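Pirin family protein (Acinetobacter baumannii, PDB 6D0P) probably acts as a metal-dependent quercetin 2,3-dioxygenase of the pirin family, built from two cupin domains with a metal site in the N-terminal one. Local coordinates at residues Lys5-Tyr11 and Thr227-Arg233; Gly95-Trp99 and Arg164-Gly168; Leu156-Ser161 and Leu190-His196; Val210-Val216 and Asn241-Lys247. All coordinates share one frame; numbering follows the deposited sequence. Where two conformers were deposited one is given.

Contact 1. Residues Lys5-Tyr11 and Thr227-Arg233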
loop_
_atom_site.group_PDB
_atom_site.type_symbol
_atom_site.label_atom_id
_atom_site.label_comp_id
_atom_site.label_asym_id
_atom_site.label_seq_id
_atom_site.Cartn_x
_atom_site.Cartn_y
_atom_site.Cartn_z
ATOM N N LYS A 5 -12.748 14.673 -12.315
ATOM C CA LYS A 5 -11.904 13.622 -12.869
ATOM C C LYS A 5 -12.844 12.597 -13.520
ATOM O O LYS A 5 -13.949 12.332 -13.019
ATOM C CB LYS A 5 -11.018 12.970 -11.803
ATOM C CG LYS A 5 -9.836 13.808 -11.334
ATOM C CD LYS A 5 -8.968 13.102 -10.315
ATOM C CE LYS A 5 -7.675 13.822 -10.006
ATOM N NZ LYS A 5 -6.799 13.951 -11.191
ATOM N N LYS A 6 -12.418 12.040 -14.641
ATOM C CA LYS A 6 -13.229 11.067 -15.349
ATOM C C LYS A 6 -12.822 9.645 -14.931
ATOM O O LYS A 6 -11.655 9.380 -14.703
ATOM C CB LYS A 6 -13.022 11.255 -16.855
ATOM C CG LYS A 6 -13.253 12.675 -17.364
ATOM C CD LYS A 6 -12.890 12.865 -18.816
ATOM C CE LYS A 6 -13.120 14.285 -19.288
ATOM N NZ LYS A 6 -12.615 14.477 -20.666
ATOM N N PHE A 7 -13.795 8.751 -14.846
ATOM C CA PHE A 7 -13.538 7.335 -14.603
ATOM C C PHE A 7 -13.037 6.698 -15.915
ATOM O O PHE A 7 -13.763 6.705 -16.916
ATOM C CB PHE A 7 -14.830 6.661 -14.144
ATOM C CG PHE A 7 -14.759 5.169 -14.031
ATOM C CD1 PHE A 7 -14.191 4.563 -12.931
ATOM C CD2 PHE A 7 -15.317 4.366 -15.007
ATOM C CE1 PHE A 7 -14.142 3.181 -12.832
ATOM C CE2 PHE A 7 -15.281 2.987 -14.900
ATOM C CZ PHE A 7 -14.664 2.398 -13.830
ATOM N N LEU A 8 -11.842 6.134 -15.932
ATOM C CA LEU A 8 -11.282 5.547 -17.180
ATOM C C LEU A 8 -11.473 4.030 -17.257
ATOM O O LEU A 8 -11.673 3.462 -18.369
ATOM C CB LEU A 8 -9.796 5.907 -17.249
ATOM C CG LEU A 8 -9.517 7.405 -17.294
ATOM C CD1 LEU A 8 -8.017 7.686 -17.380
ATOM C CD2 LEU A 8 -10.260 8.033 -18.460
ATOM N N GLY A 9 -11.419 3.357 -16.127
ATOM C CA GLY A 9 -11.578 1.907 -16.112
ATOM C C GLY A 9 -11.323 1.313 -14.745
ATOM O O GLY A 9 -10.872 2.023 -13.823
ATOM N N ALA A 10 -11.565 0.007 -14.620
ATOM C CA ALA A 10 -11.363 -0.628 -13.354
ATOM C C ALA A 10 -11.002 -2.096 -13.557
ATOM O O ALA A 10 -11.400 -2.723 -14.569
ATOM C CB ALA A 10 -12.601 -0.494 -12.493
ATOM N N TYR A 11 -10.315 -2.639 -12.564
ATOM C CA TYR A 11 -9.802 -4.006 -12.586
ATOM C C TYR A 11 -10.184 -4.702 -11.271
ATOM O O TYR A 11 -9.843 -4.208 -10.189
ATOM C CB TYR A 11 -8.280 -3.973 -12.781
ATOM C CG TYR A 11 -7.834 -3.158 -13.973
ATOM C CD1 TYR A 11 -7.757 -1.777 -13.908
ATOM C CD2 TYR A 11 -7.528 -3.761 -15.185
ATOM C CE1 TYR A 11 -7.392 -1.016 -15.008
ATOM C CE2 TYR A 11 -7.144 -3.018 -16.293
ATOM C CZ TYR A 11 -7.084 -1.639 -16.204
ATOM O OH TYR A 11 -6.701 -0.892 -17.282
ATOM N N THR A 227 -11.284 -4.249 -6.023
ATOM C CA THR A 227 -11.250 -3.517 -7.304
ATOM C C THR A 227 -10.403 -2.244 -7.187
ATOM O O THR A 227 -10.385 -1.579 -6.119
ATOM C CB THR A 227 -12.663 -3.098 -7.749
ATOM O OG1 THR A 227 -13.492 -4.244 -7.999
ATOM C CG2 THR A 227 -12.676 -2.279 -9.020
ATOM N N VAL A 228 -9.690 -1.927 -8.260
ATOM C CA VAL A 228 -9.035 -0.636 -8.385
ATOM C C VAL A 228 -9.613 0.075 -9.617
ATOM O O VAL A 228 -9.708 -0.521 -10.692
ATOM C CB VAL A 228 -7.499 -0.722 -8.481
ATOM C CG1 VAL A 228 -7.018 -1.625 -9.599
ATOM C CG2 VAL A 228 -6.897 0.666 -8.644
ATOM N N ALA A 229 -10.015 1.317 -9.426
ATOM C CA ALA A 229 -10.459 2.188 -10.493
ATOM C C ALA A 229 -9.363 3.230 -10.754
ATOM O O ALA A 229 -8.769 3.763 -9.824
ATOM C CB ALA A 229 -11.757 2.869 -10.137
ATOM N N ILE A 230 -9.160 3.544 -12.028
ATOM C CA ILE A 230 -8.229 4.559 -12.457
ATOM C C ILE A 230 -9.035 5.765 -12.953
ATOM O O ILE A 230 -9.920 5.626 -13.824
ATOM C CB ILE A 230 -7.298 3.967 -13.529
ATOM C CG1 ILE A 230 -6.511 2.800 -12.919
ATOM C CG2 ILE A 230 -6.384 5.031 -14.132
ATOM C CD1 ILE A 230 -5.585 2.133 -13.853
ATOM N N LEU A 231 -8.784 6.925 -12.353
ATOM C CA LEU A 231 -9.448 8.167 -12.769
ATOM C C LEU A 231 -8.450 8.992 -13.594
ATOM O O LEU A 231 -7.241 8.732 -13.586
ATOM C CB LEU A 231 -9.939 8.973 -11.565
ATOM C CG LEU A 231 -10.809 8.261 -10.532
ATOM C CD1 LEU A 231 -11.430 9.266 -9.582
ATOM C CD2 LEU A 231 -11.888 7.408 -11.142
ATOM N N SER A 232 -8.947 9.962 -14.344
ATOM C CA SER A 232 -8.075 10.773 -15.177
ATOM C C SER A 232 -7.155 11.658 -14.320
ATOM O O SER A 232 -7.506 12.113 -13.211
ATOM C CB SER A 232 -8.865 11.602 -16.166
ATOM O OG SER A 232 -9.727 12.510 -15.479
ATOM N N ARG A 233 -5.966 11.897 -14.850
ATOM C CA ARG A 233 -5.010 12.811 -14.206
ATOM C C ARG A 233 -5.546 14.241 -14.296
ATOM O O ARG A 233 -5.424 15.008 -13.349
ATOM C CB ARG A 233 -3.619 12.690 -14.825
ATOM C CG ARG A 233 -2.927 11.405 -14.422
ATOM C CD ARG A 233 -1.590 11.211 -15.075
ATOM N NE ARG A 233 -0.992 9.962 -14.628
ATOM C CZ ARG A 233 0.125 9.465 -15.109
ATOM N NH1 ARG A 233 0.772 10.112 -16.064
ATOM N NH2 ARG A 233 0.602 8.332 -14.623
#

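Contact 2. Residues Gly95-Trp99 and Arg164-Gly168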
loop_
_atom_site.group_PDB
_atom_site.type_symbol
_atom_site.label_atom_id
_atom_site.label_comp_id
_atom_site.label_asym_id
_atom_site.label_seq_id
_atom_site.Cartn_x
_atom_site.Cartn_y
_atom_site.Cartn_z
ATOM N N GLY A 95 -4.216 -1.331 13.087
ATOM C CA GLY A 95 -4.356 0.128 12.989
ATOM C C GLY A 95 -3.033 0.841 12.770
ATOM O O GLY A 95 -3.039 2.044 12.417
ATOM N N ASP A 96 -1.910 0.151 12.969
ATOM C CA ASP A 96 -0.586 0.768 12.751
ATOM C C ASP A 96 -0.202 0.692 11.276
ATOM O O ASP A 96 -0.814 -0.065 10.477
ATOM C CB ASP A 96 0.538 0.065 13.527
ATOM C CG ASP A 96 0.459 0.140 15.044
ATOM O OD1 ASP A 96 -0.427 0.877 15.559
ATOM O OD2 ASP A 96 1.318 -0.541 15.707
ATOM N N VAL A 97 0.817 1.475 10.918
ATOM C CA VAL A 97 1.378 1.437 9.583
ATOM C C VAL A 97 2.917 1.430 9.671
ATOM O O VAL A 97 3.504 2.064 10.577
ATOM C CB VAL A 97 0.901 2.651 8.758
ATOM C CG1 VAL A 97 1.627 2.741 7.428
ATOM C CG2 VAL A 97 -0.605 2.644 8.570
ATOM N N GLN A 98 3.564 0.678 8.776
ATOM C CA GLN A 98 5.015 0.761 8.586
ATOM C C GLN A 98 5.266 1.275 7.163
ATOM O O GLN A 98 4.830 0.641 6.184
ATOM C CB GLN A 98 5.708 -0.585 8.809
ATOM C CG GLN A 98 7.184 -0.596 8.409
ATOM C CD GLN A 98 8.049 0.466 9.055
ATOM O OE1 GLN A 98 8.682 1.263 8.358
ATOM N NE2 GLN A 98 8.144 0.454 10.387
ATOM N N TRP A 99 5.851 2.465 7.065
ATOM C CA TRP A 99 6.236 3.068 5.794
ATOM C C TRP A 99 7.751 2.895 5.672
ATOM O O TRP A 99 8.510 3.701 6.205
ATOM C CB TRP A 99 5.804 4.543 5.745
ATOM C CG TRP A 99 5.860 5.137 4.373
ATOM C CD1 TRP A 99 6.985 5.430 3.655
ATOM C CD2 TRP A 99 4.747 5.547 3.557
ATOM N NE1 TRP A 99 6.644 5.966 2.437
ATOM C CE2 TRP A 99 5.284 6.062 2.357
ATOM C CE3 TRP A 99 3.358 5.526 3.717
ATOM C CZ2 TRP A 99 4.485 6.533 1.319
ATOM C CZ3 TRP A 99 2.569 5.997 2.692
ATOM C CH2 TRP A 99 3.124 6.481 1.508
ATOM N N ARG A 164 -8.460 8.194 7.043
ATOM C CA ARG A 164 -7.183 8.342 7.739
ATOM C C ARG A 164 -6.155 8.870 6.743
ATOM O O ARG A 164 -6.060 8.347 5.599
ATOM C CB ARG A 164 -6.682 6.999 8.275
ATOM C CG ARG A 164 -7.645 6.301 9.225
ATOM C CD ARG A 164 -6.898 5.268 10.055
ATOM N NE ARG A 164 -6.304 4.261 9.194
ATOM C CZ ARG A 164 -5.493 3.299 9.622
ATOM N NH1 ARG A 164 -5.057 2.383 8.777
ATOM N NH2 ARG A 164 -5.159 3.245 10.893
ATOM N N VAL A 165 -5.395 9.875 7.159
ATOM C CA VAL A 165 -4.397 10.470 6.290
ATOM C C VAL A 165 -3.055 9.800 6.580
ATOM O O VAL A 165 -2.294 10.219 7.452
ATOM C CB VAL A 165 -4.342 11.998 6.463
ATOM C CG1 VAL A 165 -3.493 12.642 5.383
ATOM C CG2 VAL A 165 -5.735 12.613 6.464
ATOM N N ILE A 166 -2.781 8.736 5.859
ATOM C CA ILE A 166 -1.551 7.992 6.088
ATOM C C ILE A 166 -0.361 8.807 5.536
ATOM O O ILE A 166 0.664 8.929 6.193
ATOM C CB ILE A 166 -1.670 6.573 5.510
ATOM C CG1 ILE A 166 -2.709 5.766 6.297
ATOM C CG2 ILE A 166 -0.322 5.872 5.498
ATOM C CD1 ILE A 166 -3.069 4.462 5.649
ATOM N N ALA A 167 -0.536 9.378 4.358
ATOM C CA ALA A 167 0.439 10.255 3.750
ATOM C C ALA A 167 -0.288 11.369 2.994
ATOM O O ALA A 167 -1.389 11.151 2.456
ATOM C CB ALA A 167 1.342 9.481 2.809
ATOM N N GLY A 168 0.370 12.509 2.873
ATOM C CA GLY A 168 -0.160 13.618 2.117
ATOM C C GLY A 168 -0.915 14.605 2.990
ATOM O O GLY A 168 -0.474 15.007 4.068
#

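Contact 3. Residues Leu156-Ser161 and Leu190-His196. With MG (magnesium ion), chain F.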
loop_
_atom_site.group_PDB
_atom_site.type_symbol
_atom_site.label_atom_id
_atom_site.label_comp_id
_atom_site.label_asym_id
_atom_site.label_seq_id
_atom_site.Cartn_x
_atom_site.Cartn_y
_atom_site.Cartn_z
ATOM N N LEU A 156 -16.040 11.984 7.849
ATOM C CA LEU A 156 -16.578 12.496 6.588
ATOM C C LEU A 156 -18.082 12.796 6.699
ATOM O O LEU A 156 -18.642 13.470 5.825
ATOM C CB LEU A 156 -16.335 11.453 5.495
ATOM C CG LEU A 156 -14.880 11.178 5.168
ATOM C CD1 LEU A 156 -14.775 10.039 4.174
ATOM C CD2 LEU A 156 -14.211 12.451 4.647
ATOM N N ASP A 157 -18.749 12.207 7.684
ATOM C CA ASP A 157 -20.157 12.473 7.898
ATOM C C ASP A 157 -20.456 12.190 9.374
ATOM O O ASP A 157 -19.525 11.938 10.134
ATOM C CB ASP A 157 -21.045 11.646 6.968
ATOM C CG ASP A 157 -20.783 10.151 7.037
ATOM O OD1 ASP A 157 -20.479 9.637 8.161
ATOM O OD2 ASP A 157 -20.883 9.502 5.962
ATOM N N GLU A 158 -21.731 12.214 9.728
ATOM C CA GLU A 158 -22.147 12.005 11.093
ATOM C C GLU A 158 -22.649 10.570 11.269
ATOM O O GLU A 158 -23.292 10.262 12.283
ATOM C CB GLU A 158 -23.230 13.024 11.453
ATOM C CG GLU A 158 -22.742 14.461 11.367
ATOM C CD GLU A 158 -23.801 15.518 11.593
ATOM O OE1 GLU A 158 -24.621 15.336 12.512
ATOM O OE2 GLU A 158 -23.787 16.536 10.881
ATOM N N HIS A 159 -22.326 9.687 10.321
ATOM C CA HIS A 159 -22.853 8.335 10.355
ATOM C C HIS A 159 -21.763 7.281 10.521
ATOM O O HIS A 159 -22.078 6.095 10.493
ATOM C CB HIS A 159 -23.693 8.092 9.091
ATOM C CG HIS A 159 -24.909 8.945 9.057
ATOM N ND1 HIS A 159 -25.007 10.071 8.253
ATOM C CD2 HIS A 159 -26.050 8.880 9.772
ATOM C CE1 HIS A 159 -26.175 10.639 8.449
ATOM N NE2 HIS A 159 -26.825 9.937 9.387
ATOM N N GLY A 160 -20.507 7.679 10.687
ATOM C CA GLY A 160 -19.455 6.700 10.873
ATOM C C GLY A 160 -18.450 6.651 9.733
ATOM O O GLY A 160 -17.466 5.895 9.826
ATOM N N SER A 161 -18.654 7.396 8.642
ATOM C CA SER A 161 -17.628 7.392 7.564
ATOM C C SER A 161 -16.397 8.158 8.044
ATOM O O SER A 161 -16.534 9.199 8.690
ATOM C CB SER A 161 -18.146 7.982 6.286
ATOM O OG SER A 161 -19.343 7.338 5.881
ATOM N N LEU A 190 -16.539 4.137 4.259
ATOM C CA LEU A 190 -17.696 4.932 3.856
ATOM C C LEU A 190 -18.929 4.105 4.213
ATOM O O LEU A 190 -19.066 2.962 3.747
ATOM C CB LEU A 190 -17.671 5.194 2.353
ATOM C CG LEU A 190 -16.416 5.847 1.810
ATOM C CD1 LEU A 190 -16.544 6.058 0.307
ATOM C CD2 LEU A 190 -16.123 7.155 2.521
ATOM N N VAL A 191 -19.826 4.687 4.989
ATOM C CA VAL A 191 -21.009 3.977 5.454
ATOM C C VAL A 191 -22.100 4.055 4.373
ATOM O O VAL A 191 -22.371 5.123 3.742
ATOM C CB VAL A 191 -21.504 4.546 6.800
ATOM C CG1 VAL A 191 -22.854 3.977 7.208
ATOM C CG2 VAL A 191 -20.471 4.327 7.892
ATOM N N LYS A 192 -22.815 2.907 4.267
ATOM C CA LYS A 192 -23.881 2.767 3.314
ATOM C C LYS A 192 -24.808 3.985 3.371
ATOM O O LYS A 192 -25.180 4.450 4.464
ATOM C CB LYS A 192 -24.647 1.482 3.644
ATOM C CG LYS A 192 -25.857 1.200 2.770
ATOM C CD LYS A 192 -26.534 -0.105 3.128
ATOM C CE LYS A 192 -27.725 -0.399 2.251
ATOM N NZ LYS A 192 -28.465 -1.585 2.740
ATOM N N GLY A 193 -25.136 4.481 2.188
ATOM C CA GLY A 193 -26.084 5.588 2.008
ATOM C C GLY A 193 -25.439 6.963 2.120
ATOM O O GLY A 193 -26.140 7.958 2.045
ATOM N N GLN A 194 -24.122 7.058 2.287
ATOM C CA GLN A 194 -23.499 8.386 2.398
ATOM C C GLN A 194 -22.631 8.677 1.170
ATOM O O GLN A 194 -21.904 7.761 0.689
ATOM C CB GLN A 194 -22.653 8.469 3.667
ATOM C CG GLN A 194 -23.476 8.259 4.927
ATOM C CD GLN A 194 -24.513 9.344 5.119
ATOM O OE1 GLN A 194 -24.247 10.536 4.933
ATOM N NE2 GLN A 194 -25.699 8.941 5.533
ATOM N N LYS A 195 -22.683 9.953 0.744
ATOM C CA LYS A 195 -21.971 10.480 -0.406
ATOM C C LYS A 195 -20.900 11.493 0.027
ATOM O O LYS A 195 -21.134 12.280 0.953
ATOM C CB LYS A 195 -22.919 11.199 -1.364
ATOM C CG LYS A 195 -22.219 11.739 -2.604
ATOM C CD LYS A 195 -23.134 12.241 -3.689
ATOM C CE LYS A 195 -22.357 12.748 -4.886
ATOM N NZ LYS A 195 -23.262 13.219 -5.958
ATOM N N HIS A 196 -19.776 11.511 -0.698
ATOM C CA HIS A 196 -18.635 12.357 -0.371
ATOM C C HIS A 196 -17.906 12.826 -1.630
ATOM O O HIS A 196 -17.699 12.050 -2.551
ATOM C CB HIS A 196 -17.662 11.579 0.508
ATOM C CG HIS A 196 -18.362 10.848 1.592
ATOM N ND1 HIS A 196 -18.696 11.456 2.791
ATOM C CD2 HIS A 196 -18.832 9.579 1.649
ATOM C CE1 HIS A 196 -19.337 10.592 3.548
ATOM N NE2 HIS A 196 -19.409 9.412 2.876
HETATM MG MG MG F . -19.010 15.381 4.941
HETATM O O HOH W 1 -19.037 14.149 3.049
HETATM O O HOH W 2 -18.956 16.286 6.794
HETATM O O HOH W 3 -16.902 15.659 4.799
HETATM O O HOH W 4 -19.233 17.135 3.785
#

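Contact 4. Residues Val210-Val216 and Asn241-Lys247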
loop_
_atom_site.group_PDB
_atom_site.type_symbol
_atom_site.label_atom_id
_atom_site.label_comp_id
_atom_site.label_asym_id
_atom_site.label_seq_id
_atom_site.Cartn_x
_atom_site.Cartn_y
_atom_site.Cartn_z
ATOM N N VAL A 210 -11.202 -0.255 -3.787
ATOM C CA VAL A 210 -12.282 -0.746 -2.990
ATOM C C VAL A 210 -11.866 -2.124 -2.482
ATOM O O VAL A 210 -11.772 -3.059 -3.246
ATOM C CB VAL A 210 -13.603 -0.791 -3.780
ATOM C CG1 VAL A 210 -14.752 -1.322 -2.928
ATOM C CG2 VAL A 210 -13.931 0.574 -4.345
ATOM N N LEU A 211 -11.596 -2.230 -1.187
ATOM C CA LEU A 211 -11.191 -3.495 -0.613
ATOM C C LEU A 211 -12.400 -4.403 -0.398
ATOM O O LEU A 211 -12.353 -5.607 -0.720
ATOM C CB LEU A 211 -10.472 -3.246 0.715
ATOM C CG LEU A 211 -9.212 -2.395 0.636
ATOM C CD1 LEU A 211 -8.682 -2.123 2.037
ATOM C CD2 LEU A 211 -8.143 -3.045 -0.226
ATOM N N GLU A 212 -13.478 -3.821 0.108
ATOM C CA GLU A 212 -14.686 -4.549 0.434
ATOM C C GLU A 212 -15.853 -3.565 0.374
ATOM O O GLU A 212 -15.693 -2.424 0.762
ATOM C CB GLU A 212 -14.541 -5.134 1.844
ATOM C CG GLU A 212 -15.644 -6.069 2.272
ATOM C CD GLU A 212 -15.523 -6.438 3.749
ATOM O OE1 GLU A 212 -14.476 -7.075 4.149
ATOM O OE2 GLU A 212 -16.436 -6.060 4.517
ATOM N N GLY A 213 -16.989 -4.013 -0.145
ATOM C CA GLY A 213 -18.180 -3.180 -0.206
ATOM C C GLY A 213 -18.579 -2.851 -1.627
ATOM O O GLY A 213 -18.335 -3.639 -2.562
ATOM N N ALA A 214 -19.179 -1.669 -1.785
ATOM C CA ALA A 214 -19.727 -1.236 -3.074
ATOM C C ALA A 214 -19.941 0.272 -3.034
ATOM O O ALA A 214 -20.678 0.771 -2.158
ATOM C CB ALA A 214 -21.036 -1.927 -3.335
ATOM N N VAL A 215 -19.301 0.984 -3.962
ATOM C CA VAL A 215 -19.371 2.433 -3.993
ATOM C C VAL A 215 -19.442 2.918 -5.449
ATOM O O VAL A 215 -18.782 2.350 -6.346
ATOM C CB VAL A 215 -18.169 3.032 -3.244
ATOM C CG1 VAL A 215 -16.855 2.445 -3.735
ATOM C CG2 VAL A 215 -18.146 4.549 -3.313
ATOM N N VAL A 216 -20.238 3.974 -5.664
ATOM C CA VAL A 216 -20.460 4.553 -6.974
ATOM C C VAL A 216 -19.562 5.783 -7.098
ATOM O O VAL A 216 -19.596 6.666 -6.234
ATOM C CB VAL A 216 -21.941 4.923 -7.189
ATOM C CG1 VAL A 216 -22.159 5.598 -8.535
ATOM C CG2 VAL A 216 -22.848 3.715 -7.049
ATOM N N ASN A 241 -20.118 7.459 -3.450
ATOM C CA ASN A 241 -21.427 7.285 -2.811
ATOM C C ASN A 241 -21.561 5.809 -2.460
ATOM O O ASN A 241 -21.649 4.983 -3.362
ATOM C CB ASN A 241 -22.549 7.751 -3.744
ATOM C CG ASN A 241 -23.857 8.028 -3.031
ATOM O OD1 ASN A 241 -24.005 7.734 -1.845
ATOM N ND2 ASN A 241 -24.805 8.617 -3.747
ATOM N N ALA A 242 -21.541 5.471 -1.175
ATOM C CA ALA A 242 -21.561 4.058 -0.764
ATOM C C ALA A 242 -22.961 3.419 -0.874
ATOM O O ALA A 242 -23.937 3.924 -0.334
ATOM C CB ALA A 242 -21.033 3.943 0.641
ATOM N N GLU A 243 -23.014 2.238 -1.488
ATOM C CA GLU A 243 -24.247 1.441 -1.605
ATOM C C GLU A 243 -24.269 0.382 -0.486
ATOM O O GLU A 243 -25.310 -0.218 -0.180
ATOM C CB GLU A 243 -24.330 0.796 -2.985
ATOM C CG GLU A 243 -24.358 1.803 -4.123
ATOM C CD GLU A 243 -25.732 2.372 -4.439
ATOM O OE1 GLU A 243 -26.593 2.370 -3.535
ATOM O OE2 GLU A 243 -25.940 2.825 -5.584
ATOM N N GLU A 244 -23.087 0.166 0.091
ATOM C CA GLU A 244 -22.847 -0.774 1.193
ATOM C C GLU A 244 -21.695 -0.217 2.038
ATOM O O GLU A 244 -20.909 0.573 1.535
ATOM C CB GLU A 244 -22.353 -2.143 0.701
ATOM C CG GLU A 244 -23.305 -2.916 -0.198
ATOM C CD GLU A 244 -22.654 -4.163 -0.772
ATOM O OE1 GLU A 244 -21.601 -4.581 -0.224
ATOM O OE2 GLU A 244 -23.182 -4.714 -1.768
ATOM N N ASP A 245 -21.556 -0.643 3.288
ATOM C CA ASP A 245 -20.382 -0.221 4.079
ATOM C C ASP A 245 -19.134 -0.615 3.278
ATOM O O ASP A 245 -19.020 -1.790 2.865
ATOM C CB ASP A 245 -20.331 -0.913 5.442
ATOM C CG ASP A 245 -21.321 -0.367 6.458
ATOM O OD1 ASP A 245 -22.125 0.522 6.098
ATOM O OD2 ASP A 245 -21.269 -0.838 7.604
ATOM N N THR A 246 -18.226 0.333 3.047
ATOM C CA THR A 246 -17.105 0.102 2.140
ATOM C C THR A 246 -15.762 0.462 2.791
ATOM O O THR A 246 -15.626 1.540 3.343
ATOM C CB THR A 246 -17.311 0.946 0.871
ATOM O OG1 THR A 246 -18.528 0.554 0.228
ATOM C CG2 THR A 246 -16.155 0.855 -0.095
ATOM N N LYS A 247 -14.791 -0.443 2.706
ATOM C CA LYS A 247 -13.433 -0.187 3.093
ATOM C C LYS A 247 -12.679 0.220 1.819
ATOM O O LYS A 247 -12.711 -0.527 0.807
ATOM C CB LYS A 247 -12.720 -1.412 3.685
ATOM C CG LYS A 247 -13.344 -2.064 4.912
ATOM C CD LYS A 247 -12.769 -3.478 5.122
ATOM C CE LYS A 247 -13.524 -4.371 6.089
ATOM N NZ LYS A 247 -12.948 -5.749 6.108
HETATM O O HOH W 5 -16.686 -3.033 4.244
#

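Contact 1. Residues Lys5-Tyr11 and Thr227-Arg233
Lys5 and Ser232 meet at one end of this antiparallel pairing, and Tyr11 lies at the other end against Val228 and Ile230. The Lys5 chain runs past the carbonyl of Ser232, with CG, CD and CE all near that oxygen. A bend at its last torsion (chi4 -62°) brings Lys5 NZ onto a lone pair of Ser232 O at 2.8 Å. The carbonyls of His204 and Gly235 also bond this ammonium. Ser232 uses its hydroxyl as well: OG accepts a nearly straight bond from Lys6 N at 2.9 Å and also bonds Glu234 O. Ser232 N returns to Lys6 O at 2.8 Å. At the far end, Tyr11 N and O both bond Val228. In the conformer given, Tyr11 CE1 lies 3.8 Å from Ile230 CD1, and Leu34 packs on both side chains. Between the ends, Leu8 and Gly9 both face Ile230, a classic beta bulge. On the other face of the sheet, Phe7 CE1 meets Ala229 CB at 3.6 Å, with the methyl at the ring edge. The buried ammonium of Lys5 is thus met by several backbone carbonyls, whose dipoles probably offset its charge and fix the N-terminal segment to the C-terminal cupin sheet.

Contact 2. Residues Gly95-Trp99 and Arg164-Gly168
Trp99 sets the six-membered side of its indole against Ile166 and Ala167. The Ala167 methyl packs on that side, CB lying 3.7 Å from Trp99 CZ3. Ile166 CG2 comes in at the ring edge, near its plane, and lies 4.0 Å from Trp99 CZ3. The same methyl also touches Val97 CG1, at 4.2 Å. Its position follows from chi1 of -67°, which sets CG2 anti to the backbone N. Val72 and Val185 add to the apolar surroundings of Trp99. The indole N-H turns to another partner, Glu70. Farther out, the contact becomes polar at Arg164. Its chain bends at chi3, and NH2 donates to Gly95 O at 2.9 Å. That oxygen lies at the edge of the guanidinium, close to its plane, while NH2 is tilted 23° from the carbonyl plane. The bond is moderately bent. NE of the same arginine forms a salt bridge with Asp187, so the guanidinium is held from two directions. Ile166 and Ala167 both face Val185, a classic beta bulge. The contact joins strand 97-101 of the N-terminal cupin to the end of strand 162-165 and the corner after it in the C-terminal one, the face-to-face domain packing of the bicupin pirin fold.

Contact 3. Residues Leu156-Ser161 and Leu190-His196
Asp157 reaches across to Gln194 and His196. Its CB lies 4.0 Å from His196 CE1. At CG the chain turns between the backbone N and carbonyl carbon (chi1 54°), which folds the carboxylate back toward its own loop. OD1 accepts from His159 N at 2.8 Å, forming an Asx turn. It also accepts from Ser161 N at 2.9 Å, and the two donors come from opposite faces of the carboxylate plane. OD2 takes the hydroxyl of Ser161 on its syn side, with Ser161 OG at 2.7 Å. The same OD2 packs against Gln194 CG and sits at the edge of the His196 ring, 3.1 Å from CE1. Ser161 OG passes the link on, accepting an almost straight bond from Val191 N at 2.8 Å. Leu156 CD1 lies over one face of the His196 ring and touches Leu190 CD2. The ring also serves a metal site: His196 ND1 is hydrogen-bonded to a water at 2.7 Å, and that water is a ligand of the magnesium ion. Leu156 O binds the magnesium directly at 2.1 Å, whereas His196 acts through the water and is second-shell. The 156-161 loop connects strands 153-155 and 162-165. It lies against the type II turn of Val191 to Gln194, which leads from strand 183-190, beside strand 245-253, into strand 195-199, beside strand 237-242.

Contact 4. Residues Val210-Val216 and Asn241-Lys247
Lys247 O receives two backbone donors from across the contact. Leu211 N reaches it at 2.8 Å, and Glu212 N adds a weak bond at 3.5 Å. Leu211 and Glu212 thus both face Lys247, which is a classic beta bulge. Lys247 N in turn bonds Glu212 O. The side chains of this pair run out on the same face and form a salt bridge, with Lys247 NZ 2.8 Å from Glu212 OE1. The ammonium stands above the carboxylate plane, 50° out of it, and has a second ionic partner in Glu124. The other carboxylate oxygen, Glu212 OE2, is joined to Asp245 O by a water that donates to both. One residue before Lys247, Thr246 OG1 works both ways. It donates to Glu244 O at 2.7 Å and accepts from Ala214 N at 3.1 Å. Gly213 lies beside it with no side chain in the way. The torsion that sets OG1 beside the backbone N (chi1 -61°) puts CG2 anti to that N, where it packs on Val210 CG1 at 3.8 Å. Ala214 O also has two donors: Glu243 N at 2.8 Å and a weak bond from Glu244 N. Beyond it, Val216 and Asn241 form a regular hydrogen-bonded pair, and Val216 CG2 touches the Glu243 side chain. Both segments turn a corner here, at 211-213 and at 243-244. Paired strands thereby pass from one sheet to the other, as in the beta-barrel of a cupin domain.

Overall arrangement
Contact 1 encloses contacts 2 and 3 along the chain, while contacts 2 and 3 cross each other. Contact 4 opens after both have closed and crosses contact 1. All four contacts reach the seven-stranded sheet of the C-terminal cupin domain, contact 3 through Leu190 at the end of strand 183-190. In it strand 7-12 forms one edge beside strand 227-231. Contacts 3 and 4 lie about 10 Å apart between centres and share the smaller sheet through the neighbouring strands 195-199 and 237-242. Contacts 1 and 4, about 15 Å apart between centres, meet at Thr227 and Val210. Contact 2, 20 Å or more from the other centres, ties this domain to the manganese-binding N-terminal one.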